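Local coordinates for protein ALDH21) (Physcomitrella patens subsp. patens, PDB 5MZ5) that acts as an NADP(+)-dependent succinic semialdehyde dehydrogenase of the aldehyde dehydrogenase family, and may also oxidise glyceraldehyde 3-phosphate, at residues M362-E365 against S366-K369. Sequence-based numbering, arbitrary orientation.
Sequences MISE and SAAK
Ser364 and Ala368 open the first helical turn, Ala368 N donating to Ser364 O at 3.1 Å with an N-H...O angle of 163°, and Lys369 N follows onto Glu365 O at 2.8 Å. The Ser364 backbone is still extended, whereas Glu365 onward is helical, which marks Ser364 as the N-cap. Set between backbone N and carbonyl carbon by a chi1 of 68°, Ser364 OG turns back to accept from Ala367 N at 3.1 Å. With an alanine here the hydroxyl is gone, and the first-turn N-H of Ala367 would probably be left without its capping acceptor. Before the cap, Ile363 lays CG2 against Ala367 CB at 4.0 Å, while Met362 CB lies 4.3 Å from Ala368 CB before its side chain bends away toward Gln318 and Pro418. On the exposed flank the extended Glu365 and Lys369 chains cross at a slant, Glu365 OE1 lying 3.6 Å from Lys369 CE; Glu365 OE1 to Lys369 NZ is 4.0 Å, a long salt bridge, and OE1 also has a weak ion pair with Arg391. Ile363 touches Trp188, an NADP(+)-binding residue, so the loop before the cap borders the cofactor site. The geometry is that of a serine N-cap starting helix 365-380 in the aldehyde dehydrogenase fold.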
ATOM      1  N   MET A 362      42.208 -15.116  -0.953  1.00 30.64           N
ATOM      2  CA  MET A 362      41.535 -14.240  -1.907  1.00 29.50           C
ATOM      3  C   MET A 362      41.196 -15.116  -3.137  1.00 36.15           C
ATOM      4  O   MET A 362      41.709 -16.241  -3.244  1.00 35.81           O
ATOM      5  CB  MET A 362      42.388 -12.995  -2.255  1.00 30.85           C
ATOM      6  CG  MET A 362      42.641 -12.056  -1.062  1.00 33.20           C
ATOM      7  SD  MET A 362      41.175 -11.183  -0.401  1.00 36.03           S
ATOM      8  CE  MET A 362      40.710 -12.284   0.997  1.00 33.38           C
ATOM      9  N   ILE A 363      40.293 -14.638  -4.023  1.00 33.14           N
ATOM     10  CA  ILE A 363      39.827 -15.400  -5.190  1.00 32.30           C
ATOM     11  C   ILE A 363      40.986 -15.880  -6.090  1.00 36.52           C
ATOM     12  O   ILE A 363      40.878 -16.943  -6.705  1.00 37.25           O
ATOM     13  CB  ILE A 363      38.719 -14.643  -5.973  1.00 34.41           C
ATOM     14  CG1 ILE A 363      37.890 -15.598  -6.885  1.00 33.86           C
ATOM     15  CG2 ILE A 363      39.274 -13.425  -6.750  1.00 35.63           C
ATOM     16  CD1 ILE A 363      37.028 -16.672  -6.165  1.00 35.56           C
ATOM     17  N   SER A 364      42.093 -15.125  -6.117  1.00 32.96           N
ATOM     18  CA  SER A 364      43.294 -15.443  -6.888  1.00 32.58           C
ATOM     19  C   SER A 364      44.516 -14.779  -6.263  1.00 35.55           C
ATOM     20  O   SER A 364      44.374 -13.838  -5.474  1.00 34.66           O
ATOM     21  CB  SER A 364      43.135 -14.992  -8.345  1.00 34.53           C
ATOM     22  OG  SER A 364      43.109 -13.578  -8.461  1.00 42.52           O
ATOM     23  N   GLU A 365      45.716 -15.258  -6.645  1.00 32.83           N
ATOM     24  CA  GLU A 365      46.990 -14.705  -6.197  1.00 34.20           C
ATOM     25  C   GLU A 365      47.160 -13.270  -6.743  1.00 37.32           C
ATOM     26  O   GLU A 365      47.692 -12.410  -6.041  1.00 35.20           O
ATOM     27  CB  GLU A 365      48.149 -15.622  -6.617  1.00 36.08           C
ATOM     28  CG  GLU A 365      49.469 -15.296  -5.934  1.00 51.17           C
ATOM     29  CD  GLU A 365      50.596 -16.298  -6.113  1.00 81.77           C
ATOM     30  OE1 GLU A 365      51.724 -15.857  -6.422  1.00 77.57           O
ATOM     31  OE2 GLU A 365      50.368 -17.510  -5.901  1.00 85.88           O
ATOM     32  N   SER A 366      46.666 -13.029  -7.978  1.00 34.57           N
ATOM     33  CA  SER A 366      46.665 -11.732  -8.658  1.00 35.19           C
ATOM     34  C   SER A 366      45.802 -10.712  -7.870  1.00 38.54           C
ATOM     35  O   SER A 366      46.211  -9.555  -7.702  1.00 38.83           O
ATOM     36  CB  SER A 366      46.177 -11.897 -10.098  1.00 39.23           C
ATOM     37  OG  SER A 366      45.625 -10.711 -10.647  1.00 52.04           O
ATOM     38  N   ALA A 367      44.636 -11.161  -7.356  1.00 33.53           N
ATOM     39  CA  ALA A 367      43.748 -10.333  -6.532  1.00 31.86           C
ATOM     40  C   ALA A 367      44.508  -9.936  -5.248  1.00 36.05           C
ATOM     41  O   ALA A 367      44.552  -8.751  -4.909  1.00 35.64           O
ATOM     42  CB  ALA A 367      42.458 -11.093  -6.194  1.00 31.66           C
ATOM     43  N   ALA A 368      45.170 -10.922  -4.592  1.00 33.09           N
ATOM     44  CA  ALA A 368      45.986 -10.731  -3.381  1.00 33.06           C
ATOM     45  C   ALA A 368      47.164  -9.761  -3.621  1.00 38.29           C
ATOM     46  O   ALA A 368      47.378  -8.873  -2.795  1.00 37.66           O
ATOM     47  CB  ALA A 368      46.503 -12.070  -2.876  1.00 33.84           C
ATOM     48  N   LYS A 369      47.890  -9.907  -4.767  1.00 35.81           N
ATOM     49  CA  LYS A 369      49.011  -9.038  -5.158  1.00 36.40           C
ATOM     50  C   LYS A 369      48.553  -7.585  -5.313  1.00 40.25           C
ATOM     51  O   LYS A 369      49.265  -6.686  -4.872  1.00 41.36           O
ATOM     52  CB  LYS A 369      49.689  -9.529  -6.455  1.00 39.19           C
ATOM     53  CG  LYS A 369      50.576 -10.751  -6.290  1.00 45.14           C
ATOM     54  CD  LYS A 369      51.126 -11.186  -7.641  1.00 54.80           C
ATOM     55  CE  LYS A 369      51.909 -12.475  -7.571  1.00 61.72           C
ATOM     56  NZ  LYS A 369      52.551 -12.809  -8.873  1.00 60.33           N
TER